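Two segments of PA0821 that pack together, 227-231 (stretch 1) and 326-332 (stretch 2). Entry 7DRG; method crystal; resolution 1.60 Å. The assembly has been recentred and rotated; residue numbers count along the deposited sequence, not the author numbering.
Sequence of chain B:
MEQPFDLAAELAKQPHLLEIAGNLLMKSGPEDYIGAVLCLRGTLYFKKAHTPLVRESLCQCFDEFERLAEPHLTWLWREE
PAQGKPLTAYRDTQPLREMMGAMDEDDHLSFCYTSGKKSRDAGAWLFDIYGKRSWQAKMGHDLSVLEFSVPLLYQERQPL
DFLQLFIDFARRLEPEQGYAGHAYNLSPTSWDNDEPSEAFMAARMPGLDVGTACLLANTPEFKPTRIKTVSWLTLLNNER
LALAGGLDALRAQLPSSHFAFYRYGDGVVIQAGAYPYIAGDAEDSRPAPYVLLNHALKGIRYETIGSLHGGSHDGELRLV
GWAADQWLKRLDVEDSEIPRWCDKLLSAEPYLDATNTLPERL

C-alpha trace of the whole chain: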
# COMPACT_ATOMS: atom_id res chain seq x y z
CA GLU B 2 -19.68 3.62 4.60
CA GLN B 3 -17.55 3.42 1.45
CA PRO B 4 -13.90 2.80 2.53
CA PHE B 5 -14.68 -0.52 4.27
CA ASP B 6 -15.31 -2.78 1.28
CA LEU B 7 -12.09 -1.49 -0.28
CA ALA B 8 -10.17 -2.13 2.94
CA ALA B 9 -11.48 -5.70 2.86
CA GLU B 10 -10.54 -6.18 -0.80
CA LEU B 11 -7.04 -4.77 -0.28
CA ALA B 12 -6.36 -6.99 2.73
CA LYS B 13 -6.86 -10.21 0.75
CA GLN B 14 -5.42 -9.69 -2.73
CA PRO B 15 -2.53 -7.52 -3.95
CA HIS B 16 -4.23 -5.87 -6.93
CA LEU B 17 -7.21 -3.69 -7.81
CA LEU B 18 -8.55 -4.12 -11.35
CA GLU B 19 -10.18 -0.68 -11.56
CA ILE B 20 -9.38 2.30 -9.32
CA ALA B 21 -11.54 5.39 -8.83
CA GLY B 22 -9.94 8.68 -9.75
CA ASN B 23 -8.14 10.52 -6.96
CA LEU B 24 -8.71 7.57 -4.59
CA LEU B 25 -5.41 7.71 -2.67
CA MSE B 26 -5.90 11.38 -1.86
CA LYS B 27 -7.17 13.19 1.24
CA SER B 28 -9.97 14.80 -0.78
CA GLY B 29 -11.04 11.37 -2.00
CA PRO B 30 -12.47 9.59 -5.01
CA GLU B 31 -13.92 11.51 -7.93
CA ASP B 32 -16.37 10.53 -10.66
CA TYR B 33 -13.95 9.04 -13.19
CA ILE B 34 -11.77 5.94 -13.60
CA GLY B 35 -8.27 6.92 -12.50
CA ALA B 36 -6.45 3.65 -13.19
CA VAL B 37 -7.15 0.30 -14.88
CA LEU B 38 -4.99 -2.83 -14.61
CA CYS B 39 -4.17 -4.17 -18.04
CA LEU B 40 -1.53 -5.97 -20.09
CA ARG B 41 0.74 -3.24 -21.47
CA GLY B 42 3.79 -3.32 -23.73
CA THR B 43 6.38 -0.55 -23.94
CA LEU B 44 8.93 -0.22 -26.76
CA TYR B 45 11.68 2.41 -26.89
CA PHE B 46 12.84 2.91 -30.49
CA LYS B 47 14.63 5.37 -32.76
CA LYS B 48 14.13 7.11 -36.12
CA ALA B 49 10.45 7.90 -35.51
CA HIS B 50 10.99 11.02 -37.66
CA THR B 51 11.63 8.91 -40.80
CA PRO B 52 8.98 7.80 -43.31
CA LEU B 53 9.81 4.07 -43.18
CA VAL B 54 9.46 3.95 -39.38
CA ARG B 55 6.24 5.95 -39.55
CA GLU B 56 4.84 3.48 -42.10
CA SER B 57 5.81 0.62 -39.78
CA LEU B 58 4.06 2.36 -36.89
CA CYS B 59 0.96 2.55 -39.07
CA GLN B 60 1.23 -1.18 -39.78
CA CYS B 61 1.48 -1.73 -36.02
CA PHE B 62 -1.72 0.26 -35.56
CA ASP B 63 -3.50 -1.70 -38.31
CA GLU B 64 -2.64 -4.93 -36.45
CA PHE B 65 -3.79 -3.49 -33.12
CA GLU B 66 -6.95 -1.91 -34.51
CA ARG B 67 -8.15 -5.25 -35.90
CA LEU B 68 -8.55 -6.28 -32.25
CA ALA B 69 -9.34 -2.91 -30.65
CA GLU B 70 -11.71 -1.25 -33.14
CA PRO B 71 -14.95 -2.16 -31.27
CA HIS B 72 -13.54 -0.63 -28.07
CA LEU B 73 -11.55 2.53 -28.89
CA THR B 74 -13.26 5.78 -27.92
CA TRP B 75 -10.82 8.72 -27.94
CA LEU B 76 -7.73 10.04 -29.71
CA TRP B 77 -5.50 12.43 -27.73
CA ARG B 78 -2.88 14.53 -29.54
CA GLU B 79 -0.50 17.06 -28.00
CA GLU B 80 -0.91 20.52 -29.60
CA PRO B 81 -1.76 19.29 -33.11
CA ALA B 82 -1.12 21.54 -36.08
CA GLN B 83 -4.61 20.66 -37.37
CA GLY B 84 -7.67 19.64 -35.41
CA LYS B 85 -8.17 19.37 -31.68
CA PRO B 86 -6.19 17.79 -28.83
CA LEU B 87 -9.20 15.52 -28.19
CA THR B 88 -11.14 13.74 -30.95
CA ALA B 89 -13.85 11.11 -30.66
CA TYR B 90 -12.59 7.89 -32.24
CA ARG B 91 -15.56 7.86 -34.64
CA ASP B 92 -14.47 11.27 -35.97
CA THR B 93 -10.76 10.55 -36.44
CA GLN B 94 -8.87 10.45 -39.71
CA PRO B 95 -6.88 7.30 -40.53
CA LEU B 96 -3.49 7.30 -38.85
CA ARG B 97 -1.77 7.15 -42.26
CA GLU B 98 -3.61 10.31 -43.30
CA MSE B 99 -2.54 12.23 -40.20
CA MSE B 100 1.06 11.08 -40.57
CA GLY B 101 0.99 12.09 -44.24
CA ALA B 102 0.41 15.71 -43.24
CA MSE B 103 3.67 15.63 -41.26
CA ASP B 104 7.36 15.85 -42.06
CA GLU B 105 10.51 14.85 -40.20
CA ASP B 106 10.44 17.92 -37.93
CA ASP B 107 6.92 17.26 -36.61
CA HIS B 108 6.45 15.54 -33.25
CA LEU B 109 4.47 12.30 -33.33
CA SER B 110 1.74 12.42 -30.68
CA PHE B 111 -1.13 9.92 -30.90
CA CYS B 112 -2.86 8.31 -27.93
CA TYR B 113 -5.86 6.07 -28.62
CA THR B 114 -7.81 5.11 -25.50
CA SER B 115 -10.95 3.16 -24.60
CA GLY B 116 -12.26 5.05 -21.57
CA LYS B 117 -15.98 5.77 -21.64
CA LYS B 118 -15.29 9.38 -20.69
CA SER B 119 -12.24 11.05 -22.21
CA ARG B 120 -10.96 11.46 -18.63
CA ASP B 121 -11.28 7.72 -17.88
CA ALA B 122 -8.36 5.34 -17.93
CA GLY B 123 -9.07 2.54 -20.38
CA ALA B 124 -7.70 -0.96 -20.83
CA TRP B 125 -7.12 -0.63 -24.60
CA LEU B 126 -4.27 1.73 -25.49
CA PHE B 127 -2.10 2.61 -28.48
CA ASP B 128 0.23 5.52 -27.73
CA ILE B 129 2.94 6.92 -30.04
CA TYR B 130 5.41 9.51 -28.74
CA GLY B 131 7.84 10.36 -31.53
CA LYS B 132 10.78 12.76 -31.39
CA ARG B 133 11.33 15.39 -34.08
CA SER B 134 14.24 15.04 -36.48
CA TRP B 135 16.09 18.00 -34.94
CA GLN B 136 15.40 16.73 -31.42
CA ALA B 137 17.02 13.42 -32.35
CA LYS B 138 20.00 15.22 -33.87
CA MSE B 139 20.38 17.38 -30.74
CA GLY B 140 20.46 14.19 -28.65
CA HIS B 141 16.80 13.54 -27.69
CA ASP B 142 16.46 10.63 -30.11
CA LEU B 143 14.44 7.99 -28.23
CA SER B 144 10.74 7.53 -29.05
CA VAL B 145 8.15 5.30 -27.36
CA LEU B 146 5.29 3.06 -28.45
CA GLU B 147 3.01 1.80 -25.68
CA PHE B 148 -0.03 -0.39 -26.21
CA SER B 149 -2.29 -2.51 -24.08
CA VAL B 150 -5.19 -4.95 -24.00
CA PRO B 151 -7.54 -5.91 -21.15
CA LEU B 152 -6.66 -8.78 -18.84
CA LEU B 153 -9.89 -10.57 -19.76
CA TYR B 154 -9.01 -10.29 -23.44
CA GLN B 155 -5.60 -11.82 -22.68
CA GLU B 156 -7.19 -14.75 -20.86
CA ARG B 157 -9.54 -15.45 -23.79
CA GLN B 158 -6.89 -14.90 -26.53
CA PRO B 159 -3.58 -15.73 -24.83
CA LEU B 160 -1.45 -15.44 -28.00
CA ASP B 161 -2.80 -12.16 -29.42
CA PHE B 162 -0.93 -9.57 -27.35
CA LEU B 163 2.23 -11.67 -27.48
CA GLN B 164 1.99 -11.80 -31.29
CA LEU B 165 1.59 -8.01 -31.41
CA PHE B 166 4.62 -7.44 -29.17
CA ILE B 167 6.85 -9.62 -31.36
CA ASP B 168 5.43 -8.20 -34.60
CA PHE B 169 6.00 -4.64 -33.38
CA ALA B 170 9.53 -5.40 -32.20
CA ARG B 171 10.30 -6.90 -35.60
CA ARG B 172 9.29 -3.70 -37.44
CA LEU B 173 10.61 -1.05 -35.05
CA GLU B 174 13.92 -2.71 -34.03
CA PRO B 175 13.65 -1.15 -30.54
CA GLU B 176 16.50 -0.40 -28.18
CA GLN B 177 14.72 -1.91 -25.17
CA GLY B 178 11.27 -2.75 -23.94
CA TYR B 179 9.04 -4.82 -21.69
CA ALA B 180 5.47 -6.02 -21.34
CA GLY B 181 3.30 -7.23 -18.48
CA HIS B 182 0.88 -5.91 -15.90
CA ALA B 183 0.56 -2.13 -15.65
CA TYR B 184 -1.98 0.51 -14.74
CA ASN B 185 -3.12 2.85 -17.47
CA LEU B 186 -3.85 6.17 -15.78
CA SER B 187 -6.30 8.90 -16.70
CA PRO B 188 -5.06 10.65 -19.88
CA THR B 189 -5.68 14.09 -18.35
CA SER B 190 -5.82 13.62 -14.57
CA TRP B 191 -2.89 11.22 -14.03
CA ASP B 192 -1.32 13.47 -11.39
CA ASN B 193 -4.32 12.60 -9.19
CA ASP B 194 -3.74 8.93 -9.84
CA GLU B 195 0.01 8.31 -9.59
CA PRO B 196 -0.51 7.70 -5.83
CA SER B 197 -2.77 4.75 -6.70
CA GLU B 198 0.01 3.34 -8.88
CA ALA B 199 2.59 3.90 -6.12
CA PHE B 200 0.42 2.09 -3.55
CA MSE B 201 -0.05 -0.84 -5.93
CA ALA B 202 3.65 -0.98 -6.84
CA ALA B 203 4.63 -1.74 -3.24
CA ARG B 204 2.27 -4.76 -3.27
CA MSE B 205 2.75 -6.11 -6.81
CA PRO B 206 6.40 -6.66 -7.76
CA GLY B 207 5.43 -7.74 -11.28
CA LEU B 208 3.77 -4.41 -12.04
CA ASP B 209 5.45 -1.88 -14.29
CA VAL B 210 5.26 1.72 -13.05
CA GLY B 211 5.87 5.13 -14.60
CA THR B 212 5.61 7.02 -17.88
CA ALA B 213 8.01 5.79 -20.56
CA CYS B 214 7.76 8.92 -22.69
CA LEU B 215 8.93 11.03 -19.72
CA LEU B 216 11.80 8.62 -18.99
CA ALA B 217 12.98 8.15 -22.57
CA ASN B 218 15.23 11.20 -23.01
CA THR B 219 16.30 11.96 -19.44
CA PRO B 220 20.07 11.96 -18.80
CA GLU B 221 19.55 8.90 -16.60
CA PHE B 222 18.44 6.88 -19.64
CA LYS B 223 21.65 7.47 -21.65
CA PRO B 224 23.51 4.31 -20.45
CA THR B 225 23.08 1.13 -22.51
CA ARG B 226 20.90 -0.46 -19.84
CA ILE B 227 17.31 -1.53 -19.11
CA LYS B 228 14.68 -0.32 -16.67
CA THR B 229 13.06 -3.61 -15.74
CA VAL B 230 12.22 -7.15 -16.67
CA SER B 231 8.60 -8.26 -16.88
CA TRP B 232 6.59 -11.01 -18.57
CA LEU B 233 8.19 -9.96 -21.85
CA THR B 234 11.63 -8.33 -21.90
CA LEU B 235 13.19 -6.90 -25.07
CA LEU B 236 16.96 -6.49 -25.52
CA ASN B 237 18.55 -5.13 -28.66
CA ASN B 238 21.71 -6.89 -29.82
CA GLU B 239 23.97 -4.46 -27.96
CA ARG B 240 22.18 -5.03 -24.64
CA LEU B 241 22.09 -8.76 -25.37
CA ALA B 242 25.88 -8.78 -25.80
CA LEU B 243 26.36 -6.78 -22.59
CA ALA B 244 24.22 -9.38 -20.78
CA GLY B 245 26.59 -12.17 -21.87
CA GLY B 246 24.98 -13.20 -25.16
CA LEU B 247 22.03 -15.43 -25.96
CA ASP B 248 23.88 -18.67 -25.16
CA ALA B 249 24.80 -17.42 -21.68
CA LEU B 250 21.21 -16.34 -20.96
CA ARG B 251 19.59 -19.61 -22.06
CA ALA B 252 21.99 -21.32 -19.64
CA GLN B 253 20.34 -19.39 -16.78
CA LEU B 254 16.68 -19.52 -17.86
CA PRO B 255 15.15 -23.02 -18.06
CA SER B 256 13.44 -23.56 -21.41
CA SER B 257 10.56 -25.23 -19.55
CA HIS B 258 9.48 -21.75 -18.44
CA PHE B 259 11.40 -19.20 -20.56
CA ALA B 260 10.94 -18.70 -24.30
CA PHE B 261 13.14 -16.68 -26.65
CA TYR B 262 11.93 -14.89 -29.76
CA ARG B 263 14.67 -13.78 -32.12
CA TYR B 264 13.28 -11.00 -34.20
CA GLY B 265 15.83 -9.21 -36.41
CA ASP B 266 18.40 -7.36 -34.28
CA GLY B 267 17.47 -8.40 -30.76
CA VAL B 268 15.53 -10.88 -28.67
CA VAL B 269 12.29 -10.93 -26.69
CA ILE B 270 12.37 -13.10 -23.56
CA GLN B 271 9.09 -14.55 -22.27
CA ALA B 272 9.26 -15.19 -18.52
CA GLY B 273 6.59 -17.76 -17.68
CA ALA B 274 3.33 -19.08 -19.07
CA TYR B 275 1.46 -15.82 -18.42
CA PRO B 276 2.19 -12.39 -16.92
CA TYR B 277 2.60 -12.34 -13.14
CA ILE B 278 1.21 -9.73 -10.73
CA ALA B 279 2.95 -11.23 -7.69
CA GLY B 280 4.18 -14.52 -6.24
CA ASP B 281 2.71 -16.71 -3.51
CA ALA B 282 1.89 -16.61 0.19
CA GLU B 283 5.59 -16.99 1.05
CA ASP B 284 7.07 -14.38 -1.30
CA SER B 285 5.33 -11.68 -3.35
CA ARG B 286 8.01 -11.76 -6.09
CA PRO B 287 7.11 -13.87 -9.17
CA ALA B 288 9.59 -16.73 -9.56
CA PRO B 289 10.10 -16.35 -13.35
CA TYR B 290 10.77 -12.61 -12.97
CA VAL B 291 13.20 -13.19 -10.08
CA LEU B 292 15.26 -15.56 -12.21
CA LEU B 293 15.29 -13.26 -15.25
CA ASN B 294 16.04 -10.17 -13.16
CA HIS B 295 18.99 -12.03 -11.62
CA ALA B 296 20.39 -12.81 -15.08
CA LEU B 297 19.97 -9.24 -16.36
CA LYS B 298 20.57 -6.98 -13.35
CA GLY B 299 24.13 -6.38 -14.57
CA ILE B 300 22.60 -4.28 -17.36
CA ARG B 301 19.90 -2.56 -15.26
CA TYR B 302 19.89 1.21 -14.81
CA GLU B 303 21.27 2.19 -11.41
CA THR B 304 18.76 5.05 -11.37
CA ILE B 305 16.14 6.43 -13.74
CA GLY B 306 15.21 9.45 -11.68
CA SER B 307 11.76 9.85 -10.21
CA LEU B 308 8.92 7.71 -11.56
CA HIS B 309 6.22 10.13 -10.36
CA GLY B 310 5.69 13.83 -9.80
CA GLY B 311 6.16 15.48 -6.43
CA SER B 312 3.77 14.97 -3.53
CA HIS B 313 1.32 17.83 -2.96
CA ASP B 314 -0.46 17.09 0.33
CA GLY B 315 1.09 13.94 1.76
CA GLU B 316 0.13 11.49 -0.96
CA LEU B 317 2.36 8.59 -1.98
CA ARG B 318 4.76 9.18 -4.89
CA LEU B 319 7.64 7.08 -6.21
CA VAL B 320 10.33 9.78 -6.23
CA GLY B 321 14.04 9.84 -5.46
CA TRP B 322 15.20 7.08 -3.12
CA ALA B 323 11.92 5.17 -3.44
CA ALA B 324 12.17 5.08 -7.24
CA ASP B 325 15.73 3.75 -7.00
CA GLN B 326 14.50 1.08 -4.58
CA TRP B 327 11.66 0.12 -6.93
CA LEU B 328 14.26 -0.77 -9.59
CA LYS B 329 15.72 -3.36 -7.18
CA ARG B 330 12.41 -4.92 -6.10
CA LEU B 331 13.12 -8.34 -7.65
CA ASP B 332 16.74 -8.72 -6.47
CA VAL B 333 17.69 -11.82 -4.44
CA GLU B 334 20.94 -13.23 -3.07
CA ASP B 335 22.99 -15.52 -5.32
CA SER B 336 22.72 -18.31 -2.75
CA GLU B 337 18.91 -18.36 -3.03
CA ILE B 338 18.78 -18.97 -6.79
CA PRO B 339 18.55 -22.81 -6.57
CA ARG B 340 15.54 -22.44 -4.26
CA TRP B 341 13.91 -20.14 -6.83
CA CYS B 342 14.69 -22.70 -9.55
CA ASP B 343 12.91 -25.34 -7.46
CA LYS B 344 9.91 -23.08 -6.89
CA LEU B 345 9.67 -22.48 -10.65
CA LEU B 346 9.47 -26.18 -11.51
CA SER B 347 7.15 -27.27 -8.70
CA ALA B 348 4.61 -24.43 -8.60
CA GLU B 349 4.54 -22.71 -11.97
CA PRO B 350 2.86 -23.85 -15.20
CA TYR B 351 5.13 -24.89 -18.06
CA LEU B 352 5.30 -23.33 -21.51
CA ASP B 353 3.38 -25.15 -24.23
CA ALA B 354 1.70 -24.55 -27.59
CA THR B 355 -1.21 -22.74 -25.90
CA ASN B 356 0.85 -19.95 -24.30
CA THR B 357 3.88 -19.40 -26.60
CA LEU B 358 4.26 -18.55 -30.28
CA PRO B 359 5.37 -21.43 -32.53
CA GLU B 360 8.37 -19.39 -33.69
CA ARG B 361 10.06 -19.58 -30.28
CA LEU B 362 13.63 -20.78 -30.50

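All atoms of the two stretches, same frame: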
# COMPACT_ATOMS: atom_id res chain seq x y z
N ILE B 227 18.76 -1.33 -19.08
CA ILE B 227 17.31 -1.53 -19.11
C ILE B 227 16.69 -1.10 -17.78
O ILE B 227 17.33 -1.13 -16.72
CB ILE B 227 16.91 -2.99 -19.42
CG1 ILE B 227 17.45 -3.94 -18.35
CG2 ILE B 227 17.37 -3.38 -20.82
CD1 ILE B 227 16.95 -5.36 -18.52
N LYS B 228 15.41 -0.73 -17.86
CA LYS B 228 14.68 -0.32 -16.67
C LYS B 228 14.25 -1.52 -15.84
O LYS B 228 14.41 -1.52 -14.61
CB LYS B 228 13.45 0.49 -17.09
CG LYS B 228 12.54 0.92 -15.94
CD LYS B 228 11.19 1.31 -16.51
CE LYS B 228 10.16 1.56 -15.43
NZ LYS B 228 8.82 1.81 -16.04
N THR B 229 13.69 -2.53 -16.48
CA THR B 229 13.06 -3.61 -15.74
C THR B 229 12.87 -4.81 -16.65
O THR B 229 12.82 -4.68 -17.88
CB THR B 229 11.70 -3.18 -15.16
OG1 THR B 229 11.17 -4.24 -14.35
CG2 THR B 229 10.71 -2.89 -16.29
N VAL B 230 12.77 -5.97 -16.02
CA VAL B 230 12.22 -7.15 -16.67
C VAL B 230 10.73 -7.22 -16.36
O VAL B 230 10.24 -6.61 -15.41
CB VAL B 230 12.95 -8.43 -16.23
CG1 VAL B 230 14.46 -8.24 -16.30
CG2 VAL B 230 12.52 -8.83 -14.81
N SER B 231 9.99 -7.95 -17.18
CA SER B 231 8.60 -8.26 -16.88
C SER B 231 8.26 -9.56 -17.59
O SER B 231 9.16 -10.36 -17.88
CB SER B 231 7.67 -7.09 -17.29
OG SER B 231 6.40 -7.26 -16.67
N GLN B 326 14.79 2.36 -5.23
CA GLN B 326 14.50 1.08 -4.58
C GLN B 326 13.55 0.23 -5.42
O GLN B 326 13.70 -1.00 -5.48
CB GLN B 326 13.93 1.32 -3.18
CG GLN B 326 14.95 1.84 -2.20
CD GLN B 326 16.09 0.87 -1.96
OE1 GLN B 326 17.26 1.24 -2.03
NE2 GLN B 326 15.75 -0.39 -1.67
N TRP B 327 12.58 0.87 -6.08
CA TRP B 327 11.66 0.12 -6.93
C TRP B 327 12.42 -0.67 -8.01
O TRP B 327 12.04 -1.80 -8.34
CB TRP B 327 10.65 1.06 -7.58
CG TRP B 327 9.69 0.31 -8.46
CD1 TRP B 327 8.55 -0.33 -8.06
CD2 TRP B 327 9.82 0.07 -9.87
NE1 TRP B 327 7.95 -0.94 -9.13
CE2 TRP B 327 8.70 -0.71 -10.26
CE3 TRP B 327 10.76 0.44 -10.83
CZ2 TRP B 327 8.51 -1.13 -11.58
CZ3 TRP B 327 10.56 0.02 -12.15
CH2 TRP B 327 9.44 -0.75 -12.50
N LEU B 328 13.49 -0.08 -8.56
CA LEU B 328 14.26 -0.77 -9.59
C LEU B 328 14.82 -2.10 -9.09
O LEU B 328 15.01 -3.03 -9.89
CB LEU B 328 15.42 0.12 -10.05
CG LEU B 328 15.05 1.40 -10.79
CD1 LEU B 328 16.30 2.24 -11.04
CD2 LEU B 328 14.37 1.06 -12.11
N LYS B 329 15.08 -2.20 -7.79
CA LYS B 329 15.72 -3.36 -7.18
C LYS B 329 14.73 -4.35 -6.59
O LYS B 329 15.15 -5.30 -5.92
CB LYS B 329 16.68 -2.92 -6.06
CG LYS B 329 17.65 -1.80 -6.38
CD LYS B 329 18.43 -1.44 -5.11
CE LYS B 329 19.05 -0.05 -5.16
NZ LYS B 329 20.20 0.02 -6.10
N ARG B 330 13.43 -4.18 -6.85
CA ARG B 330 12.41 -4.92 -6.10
C ARG B 330 12.48 -6.43 -6.30
O ARG B 330 11.99 -7.17 -5.44
CB ARG B 330 11.02 -4.41 -6.47
CG ARG B 330 10.64 -4.72 -7.90
CD ARG B 330 9.51 -3.83 -8.42
NE ARG B 330 9.17 -4.30 -9.76
CZ ARG B 330 9.91 -4.10 -10.84
NH1 ARG B 330 11.03 -3.37 -10.77
NH2 ARG B 330 9.55 -4.62 -12.01
N LEU B 331 13.06 -6.91 -7.39
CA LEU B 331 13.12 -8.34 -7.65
C LEU B 331 14.44 -8.98 -7.25
O LEU B 331 14.59 -10.21 -7.37
CB LEU B 331 12.85 -8.59 -9.14
CG LEU B 331 11.49 -8.14 -9.69
CD1 LEU B 331 11.48 -8.15 -11.23
CD2 LEU B 331 10.40 -9.04 -9.16
N ASP B 332 15.41 -8.20 -6.77
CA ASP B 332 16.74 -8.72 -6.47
C ASP B 332 16.70 -9.74 -5.33
O ASP B 332 15.96 -9.58 -4.35
CB ASP B 332 17.69 -7.58 -6.08
CG ASP B 332 18.12 -6.75 -7.26
OD1 ASP B 332 17.79 -7.10 -8.41
OD2 ASP B 332 18.80 -5.73 -7.04
O HOH W 1 13.60 -3.13 -12.35
O HOH W 2 7.92 -6.49 -13.59

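Stretch 1 has no regular helix or strand. Stretch 2 opens with the last part of a helix and continues into a type I beta turn from Lys329 to Asp332. The contact between them is small, burying 241 Å² in total, and most of its polar contacts run through Arg330.

Ile227 makes no contact with stretch 2; its side chain is out of reach.

Lys228 is the first residue to touch. Its CA-to-CB bond points sideways, but all four chi angles are t, and the extended chain carries its end to Trp327. There CE lies 3.6 Å from CZ3 of Trp327, an oblique approach to the indole. The closest approach is by CE, a methylene carbon; NZ is hydrogen-bonded elsewhere in the structure. The backbone of Lys228 also takes part. Its O is 3.6 Å from CD2 of Leu328, and it accepts a hydrogen bond from water 1 at 2.9 Å. The same water donates to Leu328 O at 2.8 Å and accepts from Arg330 NH1 at 3.0 Å. One water thus joins the two backbones and the guanidinium.

The CA-to-CB bond of Thr229 points toward stretch 2. Its CB is 4.3 Å from CH2 of Trp327, again oblique to the ring. Its hydroxyl makes the one direct hydrogen bond across the contact: Arg330 NH2 donates to Thr229 OG1 at 2.9 Å, with a nearly straight angle of 178°. The hydroxyl lies at the guanidinium edge, near its plane, where an N-H can point straight at it. Thr229 OG1 in turn donates to Val230 O at 2.8 Å, so the hydroxyl both accepts and donates. On the other stretch, Arg330 NH1 donates to Trp327 O at 3.1 Å. This ties the guanidinium back to its own backbone, and Trp327 O also accepts from Arg330 N at 3.1 Å.

Val230 contributes at both its backbone and its side chain. Its O is 4.0 Å from Arg330 NH2, and water 2 links the two atoms, donating to Val230 O at 3.0 Å and accepting from Arg330 NH2 at 2.9 Å. The side chain meets Leu331, whose CA-to-CB bond points toward stretch 1. CG2 of Val230 is 3.8 Å from CD1 of Leu331, an apolar contact beside the polar network.

Ser231 ends the stretch without touching stretch 2. Its OG is hydrogen-bonded elsewhere in the structure.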